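Phosphotriesterase family protein (Listeria monocytogenes serotype 4b str. H7858, PDB 3PNZ) probably hydrolyses phosphorylated sugar lactones, as a zinc-binding lactonase with the amidohydrolase fold and a two-metal site. Local coordinates at residues E23-C27 and V78-S82; T19-H24 and L268-A274; F3-F7 and Q88-T92; Q15-T19 and G59-I63. One frame throughout, in Å; residues are numbered along the deposited sequence.

Contact 1: residues E23-C27 and V78-S82; sequences EHIVC and VAQIS. With ZN (zinc ion), chain I.
NE2 of H24 binds the zinc ion at 2.1 Å, and the next two residues, I25 and V26, pack on V78 and I81 of helix 75-85. The fold is a TIM barrel of the phosphotriesterase family. H24 is the second histidine of the HxH sequence at the end of strand 19-23, one residue past it, and the chain then runs out toward the outer helices. The H24 ring is also held at ND1, by OG1 of T67. I25 and V26 send their side chains toward the helix and join it through apolar carbons, with no hydrogen bond across. I25 crosses V78 at about a right angle, with CD1 4.0 Å from V78 CG1. I25 and I81 slide past each other in opposite directions, with I25 CG2 3.8 Å from I81 CD1. V26 has CG1 anti to the backbone N (chi1 -176°), which places CG2 beside that N, where it reaches I81. This contact is buried. Helix 45-57 adds to it: V26 touches S48, and I81 touches V52. S48 OG also bonds the carbonyl O of I25, tying the loop to that second helix. The tip of I81 touches both loop residues, its CD1 meeting V26 CG2 at 3.6 Å.

Contact 2: residues T19-H24 and L268-A274; sequences TYSHEH and LVSGDTA. With ZN (zinc ion), chain I.
H22, H24 and D272 meet at the zinc ion. NE2 of H22 binds it at 2.1 Å and D272 OD1 at 2.5 Å, beside H24. D272 OD1 lies at the edge of both imidazoles, and the carboxylate stands 84° from the H22 ring but only 46° from the H24 ring. Carboxylated K154 also binds this zinc and is shared with the second one. Behind the metal, H22 ND1 bonds H185 NE2. E23, between the two histidines, turns the other way. Its chain bends at chi2 (-67°) and delivers the carboxylate to the loop after strand 267-269. OE1 accepts from T273 OG1 at 2.6 Å and from T273 N at 2.9 Å, from opposite faces of the carboxylate plane. OE2 accepts from S270 OG at 2.6 Å and from G271 N at 2.8 Å, both from one face. A water adds a further bond to OE2. S270 OG in turn accepts a hydrogen bond from H22 N, so the same hydroxyl fixes the backbone of a metal ligand. Here the first and last strands close the barrel. Four protein donors on one buried carboxylate are consistent with an ionised E23 that fixes the loop carrying D272.

Contact 3: residues F3-F7 and Q88-T92; sequences FIRTF and QIVGT
The ring of F7 carries CG2 of I89 over one face in a CH-pi contact, 4.1 Å from its centroid and 4° off the normal. CE1 of the same ring reaches G91 CA at 3.5 Å, obliquely. Strand 88-92 belongs to the TIM barrel, while strand 4-6 is half of an N-terminal hairpin completed by strand 9-11. The two strands cross at 95° and form no common sheet. One direct backbone bond joins them, from F7 N to I89 O at 2.9 Å, with the donor almost in line with the C=O bond. T6 CA also lies against I89 O, at 3.1 Å. V90 faces the other way from I89, and its CG2 meets I4 CG2 at 3.7 Å, the side chains crossing at about a right angle. T6 turns its hydroxyl between the backbone N and carbonyl carbon (chi1 75°), where OG1 bonds G9 O at the start of strand 9-11. R5 leads away to salt bridges with D10 and E140. F7 touches V75, V78 and A79 of helix 75-85, so its ring fills the seam between strand and helix. A water spans the crossing, donating to R5 O and accepting from G91 N at 2.7 Å.

Contact 4: residues Q15-T19 and G59-I63; sequences QLGFT and GGKTI
T62 and T19 adopt the same rotamer (chi1 -60° and -61°), each with OG1 anti to its own carbonyl carbon, and they lie side by side pointing the same way. The hydroxyl of T62 is thereby aimed at the loop, where it donates to L16 O at 2.7 Å, in the carbonyl plane and on a lone pair. The hydroxyl of T19 turns back instead to G17 O, and comes in from above that carbonyl's plane. L16 has CG anti to its backbone N (chi1 -162°), and its CD1 rests 3.7 Å from T62 CG2, across it at about a right angle. F18 O carries the backbone join. K61 N donates to F18 O at 2.9 Å, and T62 N donates to F18 O at 3.1 Å. T19 and T62 then form a parallel bridge, where the first two barrel strands begin to pair. K61 lays CB 3.3 Å from L16 O, while its bent chain brings NZ back to G59 O at 3.2 Å. G59, with positive phi, ends helix 45-57 in a Schellman motif, and the chain turns from it into strand 62-65. The ring of F18 passes obliquely near G60 CA, stacks on F318 and touches F55 of helix 45-57. T62 OG1 is also hydrogen-bonded to Q88 NE2 of strand 88-92. L16 and T19 both touch P322, so helix 310-325 covers the start of strand 19-23.

Contacts 1 and 2 share E23 and H24, and H24 brings the same zinc to both. In contact 2 the strand end holds the metal, and in contact 1 the following loop packs outward on a helix. Their centres are 12 Å apart. The side chain of D272 lies about 3 Å from a phosphate ion, probably from the crystallisation liquor. Contacts 3 and 4 sit farther from the metals, with the side chain of T19 about 14 Å from a zinc ion and G91 about 12 Å. They join through neighbouring strands, Q88 N lying 2.9 Å from K61 O. I25 CD1 of contact 1 touches I89 CD1 of contact 3 at 3.6 Å. Contacts 2 and 4 share T19.

Contact 1: residues E23-C27 and V78-S82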
loop_
_atom_site.group_PDB
_atom_site.type_symbol
_atom_site.label_atom_id
_atom_site.label_comp_id
_atom_site.label_asym_id
_atom_site.label_seq_id
_atom_site.Cartn_x
_atom_site.Cartn_y
_atom_site.Cartn_z
ATOM N N GLU A 23 2.862 3.450 -1.665
ATOM C CA GLU A 23 2.945 4.868 -2.001
ATOM C C GLU A 23 1.641 5.401 -2.566
ATOM O O GLU A 23 0.705 4.647 -2.816
ATOM C CB GLU A 23 4.061 5.127 -3.023
ATOM C CG GLU A 23 5.455 4.705 -2.567
ATOM C CD GLU A 23 5.976 5.542 -1.403
ATOM O OE1 GLU A 23 5.464 6.666 -1.195
ATOM O OE2 GLU A 23 6.911 5.081 -0.713
ATOM N N HIS A 24 1.596 6.717 -2.756
ATOM C CA HIS A 24 0.533 7.367 -3.531
ATOM C C HIS A 24 1.197 8.276 -4.543
ATOM O O HIS A 24 2.272 8.796 -4.289
ATOM C CB HIS A 24 -0.414 8.143 -2.618
ATOM C CG HIS A 24 -1.042 7.277 -1.576
ATOM N ND1 HIS A 24 -2.177 6.537 -1.813
ATOM C CD2 HIS A 24 -0.646 6.971 -0.318
ATOM C CE1 HIS A 24 -2.477 5.835 -0.735
ATOM N NE2 HIS A 24 -1.560 6.077 0.184
ATOM N N ILE A 25 0.578 8.436 -5.711
ATOM C CA ILE A 25 1.246 9.127 -6.810
ATOM C C ILE A 25 0.417 10.292 -7.344
ATOM O O ILE A 25 0.859 11.446 -7.331
ATOM C CB ILE A 25 1.576 8.149 -7.954
ATOM C CG1 ILE A 25 2.404 6.985 -7.419
ATOM C CG2 ILE A 25 2.339 8.871 -9.063
ATOM C CD1 ILE A 25 2.589 5.846 -8.429
ATOM N N VAL A 26 -0.787 9.989 -7.805
ATOM C CA VAL A 26 -1.743 11.022 -8.188
ATOM C C VAL A 26 -3.094 10.638 -7.616
ATOM O O VAL A 26 -3.648 9.588 -7.958
ATOM C CB VAL A 26 -1.871 11.157 -9.729
ATOM C CG1 VAL A 26 -2.795 12.322 -10.088
ATOM C CG2 VAL A 26 -0.503 11.351 -10.361
ATOM N N CYS A 27 -3.629 11.473 -6.732
ATOM C CA CYS A 27 -4.894 11.146 -6.094
ATOM C C CYS A 27 -5.566 12.381 -5.525
ATOM O O CYS A 27 -4.899 13.310 -5.067
ATOM C CB CYS A 27 -4.697 10.088 -5.001
ATOM S SG CYS A 27 -3.417 10.494 -3.785
ATOM N N VAL A 78 -1.639 8.116 -13.528
ATOM C CA VAL A 78 -0.610 7.211 -13.028
ATOM C C VAL A 78 -0.081 6.307 -14.147
ATOM O O VAL A 78 1.120 6.077 -14.257
ATOM C CB VAL A 78 -1.130 6.382 -11.832
ATOM C CG1 VAL A 78 -0.100 5.348 -11.398
ATOM C CG2 VAL A 78 -1.480 7.316 -10.668
ATOM N N ALA A 79 -0.981 5.808 -14.986
ATOM C CA ALA A 79 -0.573 5.000 -16.133
ATOM C C ALA A 79 0.339 5.798 -17.061
ATOM O O ALA A 79 1.347 5.283 -17.542
ATOM C CB ALA A 79 -1.796 4.478 -16.891
ATOM N N GLN A 80 -0.001 7.063 -17.292
ATOM C CA GLN A 80 0.819 7.910 -18.154
ATOM C C GLN A 80 2.210 8.134 -17.558
ATOM O O GLN A 80 3.209 8.122 -18.272
ATOM C CB GLN A 80 0.122 9.247 -18.432
ATOM C CG GLN A 80 0.854 10.105 -19.448
ATOM C CD GLN A 80 0.896 9.458 -20.824
ATOM O OE1 GLN A 80 -0.015 8.718 -21.201
ATOM N NE2 GLN A 80 1.958 9.728 -21.576
ATOM N N ILE A 81 2.276 8.316 -16.240
ATOM C CA ILE A 81 3.559 8.466 -15.564
ATOM C C ILE A 81 4.413 7.209 -15.713
ATOM O O ILE A 81 5.609 7.287 -15.995
ATOM C CB ILE A 81 3.360 8.791 -14.064
ATOM C CG1 ILE A 81 2.683 10.161 -13.912
ATOM C CG2 ILE A 81 4.693 8.775 -13.332
ATOM C CD1 ILE A 81 2.331 10.543 -12.470
ATOM N N SER A 82 3.788 6.051 -15.515
ATOM C CA SER A 82 4.464 4.773 -15.703
ATOM C C SER A 82 5.061 4.695 -17.108
ATOM O O SER A 82 6.242 4.392 -17.280
ATOM C CB SER A 82 3.484 3.619 -15.501
ATOM O OG SER A 82 4.138 2.369 -15.648
HETATM ZN ZN ZN I . -1.296 5.018 1.980
#

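Contact 2: residues T19-H24 and L268-A274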
loop_
_atom_site.group_PDB
_atom_site.type_symbol
_atom_site.label_atom_id
_atom_site.label_comp_id
_atom_site.label_asym_id
_atom_site.label_seq_id
_atom_site.Cartn_x
_atom_site.Cartn_y
_atom_site.Cartn_z
ATOM N N THR A 19 11.837 -1.927 -5.170
ATOM C CA THR A 19 10.418 -1.601 -5.046
ATOM C C THR A 19 10.096 -0.817 -3.776
ATOM O O THR A 19 10.566 -1.171 -2.692
ATOM C CB THR A 19 9.552 -2.894 -4.996
ATOM O OG1 THR A 19 9.717 -3.645 -6.210
ATOM C CG2 THR A 19 8.069 -2.559 -4.817
ATOM N N TYR A 20 9.294 0.234 -3.922
ATOM C CA TYR A 20 8.635 0.880 -2.779
ATOM C C TYR A 20 7.274 0.229 -2.613
ATOM O O TYR A 20 6.463 0.252 -3.534
ATOM C CB TYR A 20 8.418 2.378 -3.036
ATOM C CG TYR A 20 9.632 3.284 -2.916
ATOM C CD1 TYR A 20 10.846 2.825 -2.422
ATOM C CD2 TYR A 20 9.544 4.616 -3.292
ATOM C CE1 TYR A 20 11.952 3.673 -2.320
ATOM C CE2 TYR A 20 10.635 5.471 -3.191
ATOM C CZ TYR A 20 11.832 5.001 -2.704
ATOM O OH TYR A 20 12.911 5.868 -2.614
ATOM N N SER A 21 7.005 -0.313 -1.431
ATOM C CA SER A 21 5.843 -1.180 -1.224
ATOM C C SER A 21 4.507 -0.519 -0.848
ATOM O O SER A 21 3.498 -1.209 -0.769
ATOM C CB SER A 21 6.177 -2.263 -0.194
ATOM O OG SER A 21 7.141 -3.166 -0.705
ATOM N N HIS A 22 4.491 0.790 -0.613
ATOM C CA HIS A 22 3.247 1.487 -0.281
ATOM C C HIS A 22 3.390 2.983 -0.537
ATOM O O HIS A 22 3.981 3.699 0.270
ATOM C CB HIS A 22 2.845 1.259 1.185
ATOM C CG HIS A 22 1.542 1.900 1.561
ATOM N ND1 HIS A 22 0.439 1.169 1.945
ATOM C CD2 HIS A 22 1.158 3.199 1.594
ATOM C CE1 HIS A 22 -0.563 1.988 2.209
ATOM N NE2 HIS A 22 -0.154 3.225 2.002
ATOM N N GLU A 23 2.862 3.450 -1.665
ATOM C CA GLU A 23 2.945 4.868 -2.001
ATOM C C GLU A 23 1.641 5.401 -2.566
ATOM O O GLU A 23 0.705 4.647 -2.816
ATOM C CB GLU A 23 4.061 5.127 -3.023
ATOM C CG GLU A 23 5.455 4.705 -2.567
ATOM C CD GLU A 23 5.976 5.542 -1.403
ATOM O OE1 GLU A 23 5.464 6.666 -1.195
ATOM O OE2 GLU A 23 6.911 5.081 -0.713
ATOM N N HIS A 24 1.596 6.717 -2.756
ATOM C CA HIS A 24 0.533 7.367 -3.531
ATOM C C HIS A 24 1.197 8.276 -4.543
ATOM O O HIS A 24 2.272 8.796 -4.289
ATOM C CB HIS A 24 -0.414 8.143 -2.618
ATOM C CG HIS A 24 -1.042 7.277 -1.576
ATOM N ND1 HIS A 24 -2.177 6.537 -1.813
ATOM C CD2 HIS A 24 -0.646 6.971 -0.318
ATOM C CE1 HIS A 24 -2.477 5.835 -0.735
ATOM N NE2 HIS A 24 -1.560 6.077 0.184
ATOM N N LEU A 268 8.830 -5.102 4.702
ATOM C CA LEU A 268 8.706 -4.241 3.526
ATOM C C LEU A 268 8.886 -2.803 3.974
ATOM O O LEU A 268 8.627 -2.483 5.134
ATOM C CB LEU A 268 7.327 -4.390 2.889
ATOM C CG LEU A 268 6.914 -5.784 2.421
ATOM C CD1 LEU A 268 5.451 -5.777 1.983
ATOM C CD2 LEU A 268 7.844 -6.243 1.302
ATOM N N VAL A 269 9.317 -1.939 3.057
ATOM C CA VAL A 269 9.637 -0.550 3.393
ATOM C C VAL A 269 9.103 0.417 2.341
ATOM O O VAL A 269 9.166 0.154 1.138
ATOM C CB VAL A 269 11.172 -0.336 3.544
ATOM C CG1 VAL A 269 11.491 1.135 3.825
ATOM C CG2 VAL A 269 11.734 -1.233 4.650
ATOM N N SER A 270 8.553 1.536 2.798
ATOM C CA SER A 270 8.093 2.579 1.890
ATOM C C SER A 270 7.910 3.886 2.664
ATOM O O SER A 270 8.225 3.950 3.853
ATOM C CB SER A 270 6.790 2.159 1.208
ATOM O OG SER A 270 6.816 2.493 -0.174
ATOM N N GLY A 271 7.405 4.915 1.991
ATOM C CA GLY A 271 7.275 6.233 2.591
ATOM C C GLY A 271 5.854 6.742 2.689
ATOM O O GLY A 271 5.606 7.802 3.276
ATOM N N ASP A 272 4.914 5.998 2.108
ATOM C CA ASP A 272 3.510 6.386 2.134
ATOM C C ASP A 272 3.381 7.877 1.859
ATOM O O ASP A 272 2.820 8.630 2.661
ATOM C CB ASP A 272 2.872 6.020 3.473
ATOM C CG ASP A 272 1.377 6.192 3.462
ATOM O OD1 ASP A 272 0.796 6.277 2.359
ATOM O OD2 ASP A 272 0.774 6.252 4.556
ATOM N N THR A 273 3.907 8.284 0.709
ATOM C CA THR A 273 4.076 9.693 0.356
ATOM C C THR A 273 2.761 10.278 -0.146
ATOM O O THR A 273 2.451 10.227 -1.335
ATOM C CB THR A 273 5.188 9.837 -0.699
ATOM O OG1 THR A 273 6.288 8.991 -0.339
ATOM C CG2 THR A 273 5.682 11.266 -0.788
ATOM N N ALA A 274 1.979 10.832 0.770
ATOM C CA ALA A 274 0.589 11.145 0.467
ATOM C C ALA A 274 0.279 12.635 0.452
ATOM O O ALA A 274 -0.876 13.018 0.296
ATOM C CB ALA A 274 -0.330 10.432 1.451
HETATM ZN ZN ZN I . -1.296 5.018 1.980
HETATM O O HOH W 1 9.708 -2.654 0.201
HETATM O O HOH W 2 8.868 7.149 -0.423
#

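Contact 3: residues F3-F7 and Q88-T92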
loop_
_atom_site.group_PDB
_atom_site.type_symbol
_atom_site.label_atom_id
_atom_site.label_comp_id
_atom_site.label_asym_id
_atom_site.label_seq_id
_atom_site.Cartn_x
_atom_site.Cartn_y
_atom_site.Cartn_z
ATOM N N PHE A 3 3.242 -14.578 -11.173
ATOM C CA PHE A 3 3.516 -13.266 -11.750
ATOM C C PHE A 3 3.120 -12.143 -10.803
ATOM O O PHE A 3 2.387 -12.367 -9.843
ATOM C CB PHE A 3 2.722 -13.097 -13.046
ATOM C CG PHE A 3 1.238 -13.215 -12.859
ATOM C CD1 PHE A 3 0.471 -12.099 -12.531
ATOM C CD2 PHE A 3 0.605 -14.435 -13.000
ATOM C CE1 PHE A 3 -0.905 -12.208 -12.353
ATOM C CE2 PHE A 3 -0.763 -14.549 -12.820
ATOM C CZ PHE A 3 -1.521 -13.427 -12.496
ATOM N N ILE A 4 3.606 -10.941 -11.094
ATOM C CA ILE A 4 3.122 -9.716 -10.453
ATOM C C ILE A 4 2.351 -8.899 -11.491
ATOM O O ILE A 4 2.814 -8.722 -12.629
ATOM C CB ILE A 4 4.287 -8.878 -9.869
ATOM C CG1 ILE A 4 4.920 -9.612 -8.688
ATOM C CG2 ILE A 4 3.793 -7.501 -9.430
ATOM C CD1 ILE A 4 6.399 -9.805 -8.807
ATOM N N ARG A 5 1.171 -8.417 -11.108
ATOM C CA ARG A 5 0.303 -7.703 -12.033
ATOM C C ARG A 5 0.536 -6.199 -11.959
ATOM O O ARG A 5 0.221 -5.552 -10.952
ATOM C CB ARG A 5 -1.169 -8.043 -11.770
ATOM C CG ARG A 5 -2.157 -7.254 -12.603
ATOM C CD ARG A 5 -3.467 -8.015 -12.801
ATOM N NE ARG A 5 -3.236 -9.251 -13.553
ATOM C CZ ARG A 5 -4.149 -10.189 -13.771
ATOM N NH1 ARG A 5 -5.383 -10.054 -13.304
ATOM N NH2 ARG A 5 -3.820 -11.276 -14.455
ATOM N N THR A 6 1.117 -5.654 -13.025
ATOM C CA THR A 6 1.373 -4.217 -13.115
ATOM C C THR A 6 0.407 -3.583 -14.114
ATOM O O THR A 6 -0.285 -4.278 -14.849
ATOM C CB THR A 6 2.820 -3.897 -13.554
ATOM O OG1 THR A 6 2.972 -4.159 -14.953
ATOM C CG2 THR A 6 3.852 -4.704 -12.748
ATOM N N PHE A 7 0.361 -2.254 -14.134
ATOM C CA PHE A 7 -0.507 -1.531 -15.052
ATOM C C PHE A 7 -0.271 -1.947 -16.502
ATOM O O PHE A 7 -1.209 -1.973 -17.295
ATOM C CB PHE A 7 -0.289 -0.023 -14.925
ATOM C CG PHE A 7 -1.130 0.630 -13.859
ATOM C CD1 PHE A 7 -1.710 -0.122 -12.851
ATOM C CD2 PHE A 7 -1.346 2.000 -13.878
ATOM C CE1 PHE A 7 -2.489 0.485 -11.873
ATOM C CE2 PHE A 7 -2.113 2.616 -12.902
ATOM C CZ PHE A 7 -2.684 1.859 -11.900
ATOM N N GLN A 88 7.477 0.621 -13.139
ATOM C CA GLN A 88 6.356 -0.311 -13.078
ATOM C C GLN A 88 5.444 0.055 -11.918
ATOM O O GLN A 88 5.923 0.371 -10.826
ATOM C CB GLN A 88 6.883 -1.738 -12.935
ATOM C CG GLN A 88 7.731 -2.145 -14.142
ATOM C CD GLN A 88 8.520 -3.428 -13.952
ATOM O OE1 GLN A 88 8.740 -4.172 -14.913
ATOM N NE2 GLN A 88 8.968 -3.685 -12.733
ATOM N N ILE A 89 4.137 0.039 -12.156
ATOM C CA ILE A 89 3.178 0.357 -11.094
ATOM C C ILE A 89 2.290 -0.846 -10.795
ATOM O O ILE A 89 1.683 -1.431 -11.703
ATOM C CB ILE A 89 2.266 1.554 -11.477
ATOM C CG1 ILE A 89 3.090 2.794 -11.830
ATOM C CG2 ILE A 89 1.274 1.875 -10.352
ATOM C CD1 ILE A 89 3.879 3.361 -10.650
ATOM N N VAL A 90 2.214 -1.222 -9.524
ATOM C CA VAL A 90 1.216 -2.188 -9.086
ATOM C C VAL A 90 0.071 -1.397 -8.464
ATOM O O VAL A 90 0.262 -0.728 -7.448
ATOM C CB VAL A 90 1.787 -3.160 -8.038
ATOM C CG1 VAL A 90 0.697 -4.076 -7.507
ATOM C CG2 VAL A 90 2.940 -3.975 -8.637
ATOM N N GLY A 91 -1.108 -1.460 -9.072
ATOM C CA GLY A 91 -2.267 -0.738 -8.570
ATOM C C GLY A 91 -3.004 -1.520 -7.501
ATOM O O GLY A 91 -2.768 -2.714 -7.320
ATOM N N THR A 92 -3.903 -0.848 -6.786
ATOM C CA THR A 92 -4.578 -1.469 -5.665
ATOM C C THR A 92 -6.094 -1.402 -5.789
ATOM O O THR A 92 -6.664 -0.322 -5.961
ATOM C CB THR A 92 -4.146 -0.785 -4.367
ATOM O OG1 THR A 92 -2.735 -0.962 -4.203
ATOM C CG2 THR A 92 -4.895 -1.366 -3.170
HETATM O O HOH W 3 -1.298 -3.215 -11.156
#

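Contact 4: residues Q15-T19 and G59-I63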
loop_
_atom_site.group_PDB
_atom_site.type_symbol
_atom_site.label_atom_id
_atom_site.label_comp_id
_atom_site.label_asym_id
_atom_site.label_seq_id
_atom_site.Cartn_x
_atom_site.Cartn_y
_atom_site.Cartn_z
ATOM N N GLN A 15 11.543 -9.629 -12.408
ATOM C CA GLN A 15 11.478 -8.350 -13.113
ATOM C C GLN A 15 11.004 -7.186 -12.226
ATOM O O GLN A 15 11.015 -6.032 -12.659
ATOM C CB GLN A 15 10.542 -8.444 -14.325
ATOM C CG GLN A 15 10.960 -9.466 -15.396
ATOM C CD GLN A 15 9.965 -9.543 -16.559
ATOM O OE1 GLN A 15 9.005 -10.330 -16.541
ATOM N NE2 GLN A 15 10.188 -8.714 -17.576
ATOM N N LEU A 16 10.556 -7.493 -11.009
ATOM C CA LEU A 16 10.044 -6.448 -10.114
ATOM C C LEU A 16 11.136 -5.441 -9.720
ATOM O O LEU A 16 10.915 -4.226 -9.744
ATOM C CB LEU A 16 9.400 -7.072 -8.868
ATOM C CG LEU A 16 8.454 -6.166 -8.074
ATOM C CD1 LEU A 16 7.237 -5.860 -8.914
ATOM C CD2 LEU A 16 8.046 -6.851 -6.757
ATOM N N GLY A 17 12.315 -5.946 -9.366
ATOM C CA GLY A 17 13.435 -5.108 -8.991
ATOM C C GLY A 17 13.185 -4.289 -7.735
ATOM O O GLY A 17 12.334 -4.645 -6.911
ATOM N N PHE A 18 13.930 -3.196 -7.605
ATOM C CA PHE A 18 13.882 -2.338 -6.426
ATOM C C PHE A 18 12.508 -1.687 -6.296
ATOM O O PHE A 18 12.059 -0.983 -7.199
ATOM C CB PHE A 18 14.982 -1.267 -6.499
ATOM C CG PHE A 18 15.173 -0.522 -5.216
ATOM C CD1 PHE A 18 16.132 -0.926 -4.305
ATOM C CD2 PHE A 18 14.386 0.574 -4.918
ATOM C CE1 PHE A 18 16.303 -0.247 -3.106
ATOM C CE2 PHE A 18 14.555 1.259 -3.728
ATOM C CZ PHE A 18 15.512 0.846 -2.822
ATOM N N THR A 19 11.837 -1.927 -5.170
ATOM C CA THR A 19 10.418 -1.601 -5.046
ATOM C C THR A 19 10.096 -0.817 -3.776
ATOM O O THR A 19 10.566 -1.171 -2.692
ATOM C CB THR A 19 9.552 -2.894 -4.996
ATOM O OG1 THR A 19 9.717 -3.645 -6.210
ATOM C CG2 THR A 19 8.069 -2.559 -4.817
ATOM N N GLY A 59 17.677 4.214 -9.640
ATOM C CA GLY A 59 17.680 2.774 -9.813
ATOM C C GLY A 59 16.427 2.082 -9.302
ATOM O O GLY A 59 16.379 0.854 -9.230
ATOM N N GLY A 60 15.411 2.860 -8.940
ATOM C CA GLY A 60 14.131 2.289 -8.566
ATOM C C GLY A 60 13.466 1.664 -9.781
ATOM O O GLY A 60 13.658 2.137 -10.907
ATOM N N LYS A 61 12.683 0.608 -9.562
ATOM C CA LYS A 61 12.044 -0.108 -10.666
ATOM C C LYS A 61 10.521 -0.151 -10.573
ATOM O O LYS A 61 9.826 -0.066 -11.590
ATOM C CB LYS A 61 12.601 -1.533 -10.762
ATOM C CG LYS A 61 14.074 -1.593 -11.127
ATOM C CD LYS A 61 14.321 -0.868 -12.447
ATOM C CE LYS A 61 15.726 -1.114 -12.985
ATOM N NZ LYS A 61 16.792 -0.599 -12.082
ATOM N N THR A 62 10.003 -0.275 -9.353
ATOM C CA THR A 62 8.579 -0.474 -9.146
ATOM C C THR A 62 8.048 0.327 -7.962
ATOM O O THR A 62 8.706 0.427 -6.934
ATOM C CB THR A 62 8.276 -1.959 -8.881
ATOM O OG1 THR A 62 8.709 -2.736 -10.007
ATOM C CG2 THR A 62 6.780 -2.188 -8.635
ATOM N N ILE A 63 6.857 0.879 -8.128
ATOM C CA ILE A 63 6.119 1.476 -7.021
ATOM C C ILE A 63 4.773 0.796 -6.866
ATOM O O ILE A 63 4.009 0.670 -7.829
ATOM C CB ILE A 63 5.900 2.991 -7.227
ATOM C CG1 ILE A 63 7.240 3.727 -7.227
ATOM C CG2 ILE A 63 4.956 3.549 -6.152
ATOM C CD1 ILE A 63 7.118 5.187 -7.627
#